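Side-chain contact in putative signal transduction protein with CBS domains (Kribbella flavida, PDB 4NOC), which is of unknown function but, as a protein with a pair of CBS domains, may sense small ligands such as adenine nucleotides in signalling: residues A[103-106]-A[107-111]. Residues are numbered along the deposited sequence; the frame is centred on the assembly and turned at random.
Sequences PVVK and HDDTV. With SO4 (sulfate ion), chain E.
Lys106 and Asp109 are the two ends of a type I beta turn that takes the chain off strand 104-106 and round toward helix 111-121. The turn is closed in the usual way, by one backbone hydrogen bond from Asp109 N to Lys106 O (3.0 Å, N-H...O angle 163°).

The side chain of Asp109 folds back along the end of the strand. Its CG lies anti to its own carbonyl carbon (chi1 -83°), which swings the carboxylate back toward the residue before the turn: OD2 meets CB of Val105 at 3.3 Å, while OD1 lies 3.7 Å from CB of Lys106. Asp108 brings its own OD1 to the same distance from that CB, from a direction roughly at right angles. The extended chain of Lys106 carries NZ away, 6.5 Å from OD1 of Asp109, and any attraction is probably weak. An alanine in place of Asp109 keeps the turn's backbone bond but would probably leave a gap beside CB of Val105, where OD2 now packs, and take one negative charge from the neighbourhood of Lys106.

A sulfate, probably from the crystallisation liquor, accepts a hydrogen bond from His107 N to its O3 (3.1 Å). His107 ND1 also points to O3, but the modelled 2.4 Å is too short for its length to be trusted. The ion lies at the edge of the imidazole, and its O1 rests 3.5 Å from CG of Lys106.

Val105 and Asp109 both touch Ile117 of helix 111-121, and Val105 also packs on Val128. The turn thus begins the beta-alpha-beta crossover of a CBS domain, from strand 104-106 through helix 111-121 to the parallel strand 125-130, with Thr110 as N-cap of the helix and helix 6-9 contacting His107.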
ATOM      1  N   PRO A 103     -10.610   1.203   8.542  1.00 33.64           N
ATOM      2  CA  PRO A 103     -11.138   2.304   9.349  1.00 26.86           C
ATOM      3  C   PRO A 103     -11.885   3.249   8.424  1.00 25.08           C
ATOM      4  O   PRO A 103     -11.461   3.452   7.290  1.00 27.26           O
ATOM      5  CB  PRO A 103      -9.880   2.985   9.905  1.00 28.68           C
ATOM      6  CG  PRO A 103      -8.727   2.001   9.630  1.00 32.59           C
ATOM      7  CD  PRO A 103      -9.144   1.259   8.400  1.00 31.62           C
ATOM      8  N   VAL A 104     -12.988   3.801   8.914  1.00 30.54           N
ATOM      9  CA  VAL A 104     -13.866   4.674   8.143  1.00 25.07           C
ATOM     10  C   VAL A 104     -14.027   5.953   8.944  1.00 35.91           C
ATOM     11  O   VAL A 104     -14.523   5.904  10.081  1.00 25.44           O
ATOM     12  CB  VAL A 104     -15.279   4.056   8.025  1.00 26.53           C
ATOM     13  CG1 VAL A 104     -16.215   5.004   7.277  1.00 26.80           C
ATOM     14  CG2 VAL A 104     -15.229   2.676   7.362  1.00 27.50           C
ATOM     15  N   VAL A 105     -13.623   7.086   8.369  1.00 23.72           N
ATOM     16  CA  VAL A 105     -13.738   8.375   9.057  1.00 23.67           C
ATOM     17  C   VAL A 105     -15.019   9.103   8.639  1.00 28.52           C
ATOM     18  O   VAL A 105     -15.482   8.963   7.503  1.00 28.01           O
ATOM     19  CB  VAL A 105     -12.485   9.280   8.807  1.00 25.42           C
ATOM     20  CG1 VAL A 105     -11.200   8.541   9.203  1.00 23.76           C
ATOM     21  CG2 VAL A 105     -12.392   9.716   7.344  1.00 22.27           C
ATOM     22  N   LYS A 106     -15.612   9.852   9.563  1.00 31.45           N
ATOM     23  CA  LYS A 106     -16.794  10.641   9.252  1.00 35.40           C
ATOM     24  C   LYS A 106     -16.427  11.746   8.277  1.00 33.09           C
ATOM     25  O   LYS A 106     -15.351  12.347   8.393  1.00 34.48           O
ATOM     26  CB  LYS A 106     -17.385  11.261  10.524  1.00 34.51           C
ATOM     27  CG  LYS A 106     -17.933  10.223  11.487  1.00 37.48           C
ATOM     28  CD  LYS A 106     -18.438  10.838  12.796  1.00 32.41           C
ATOM     29  CE  LYS A 106     -18.768   9.721  13.780  1.00 46.03           C
ATOM     30  NZ  LYS A 106     -19.527  10.198  14.961  1.00 56.84           N
ATOM     31  N   HIS A 107     -17.337  12.034   7.351  1.00 34.76           N
ATOM     32  CA  HIS A 107     -17.086  13.029   6.315  1.00 35.09           C
ATOM     33  C   HIS A 107     -16.747  14.403   6.882  1.00 31.78           C
ATOM     34  O   HIS A 107     -15.971  15.134   6.271  1.00 29.38           O
ATOM     35  CB  HIS A 107     -18.285  13.146   5.371  1.00 33.51           C
ATOM     36  CG  HIS A 107     -19.444  13.881   5.969  1.00 37.74           C
ATOM     37  ND1 HIS A 107     -20.307  13.297   6.875  1.00 39.66           N
ATOM     38  CD2 HIS A 107     -19.872  15.157   5.806  1.00 36.79           C
ATOM     39  CE1 HIS A 107     -21.212  14.184   7.250  1.00 38.59           C
ATOM     40  NE2 HIS A 107     -20.971  15.319   6.617  1.00 49.71           N
ATOM     41  N   ASP A 108     -17.303  14.769   8.038  1.00 31.08           N
ATOM     42  CA  ASP A 108     -16.965  16.081   8.586  1.00 32.00           C
ATOM     43  C   ASP A 108     -15.779  16.110   9.547  1.00 36.63           C
ATOM     44  O   ASP A 108     -15.544  17.133  10.200  1.00 35.98           O
ATOM     45  CB  ASP A 108     -18.168  16.789   9.200  1.00 37.21           C
ATOM     46  CG  ASP A 108     -18.958  15.899  10.120  1.00 49.60           C
ATOM     47  OD1 ASP A 108     -18.455  14.812  10.483  1.00 48.13           O
ATOM     48  OD2 ASP A 108     -20.085  16.296  10.485  1.00 61.50           O
ATOM     49  N   ASP A 109     -15.026  15.012   9.631  1.00 27.94           N
ATOM     50  CA  ASP A 109     -13.776  15.031  10.381  1.00 26.53           C
ATOM     51  C   ASP A 109     -12.828  16.100   9.820  1.00 35.47           C
ATOM     52  O   ASP A 109     -12.785  16.322   8.602  1.00 30.59           O
ATOM     53  CB  ASP A 109     -13.057  13.692  10.255  1.00 24.66           C
ATOM     54  CG  ASP A 109     -13.577  12.661  11.215  1.00 29.24           C
ATOM     55  OD1 ASP A 109     -14.489  12.979  12.011  1.00 26.89           O
ATOM     56  OD2 ASP A 109     -13.042  11.534  11.186  1.00 28.37           O
ATOM     57  N   THR A 110     -12.031  16.718  10.692  1.00 34.28           N
ATOM     58  CA  THR A 110     -11.015  17.681  10.247  1.00 27.85           C
ATOM     59  C   THR A 110      -9.777  16.967   9.775  1.00 30.22           C
ATOM     60  O   THR A 110      -9.612  15.762   9.997  1.00 37.58           O
ATOM     61  CB  THR A 110     -10.600  18.629  11.369  1.00 27.07           C
ATOM     62  OG1 THR A 110      -9.984  17.868  12.418  1.00 28.95           O
ATOM     63  CG2 THR A 110     -11.844  19.394  11.924  1.00 29.74           C
ATOM     64  N   VAL A 111      -8.912  17.712   9.100  1.00 26.18           N
ATOM     65  CA  VAL A 111      -7.629  17.186   8.631  1.00 27.46           C
ATOM     66  C   VAL A 111      -6.789  16.691   9.817  1.00 26.35           C
ATOM     67  O   VAL A 111      -6.149  15.650   9.736  1.00 23.26           O
ATOM     68  CB  VAL A 111      -6.833  18.278   7.880  1.00 30.80           C
ATOM     69  CG1 VAL A 111      -5.515  17.739   7.409  1.00 31.98           C
ATOM     70  CG2 VAL A 111      -7.619  18.769   6.698  1.00 36.20           C
TER
HETATM   71  S   SO4 E 201     -21.404  10.670   8.864  0.89 74.71           S
HETATM   72  O1  SO4 E 201     -21.248  10.601  10.313  0.89 75.60           O
HETATM   73  O2  SO4 E 201     -22.640  11.392   8.541  0.89 74.35           O
HETATM   74  O3  SO4 E 201     -20.236  11.332   8.281  0.89 69.43           O
HETATM   75  O4  SO4 E 201     -21.506   9.312   8.341  0.89 78.81           O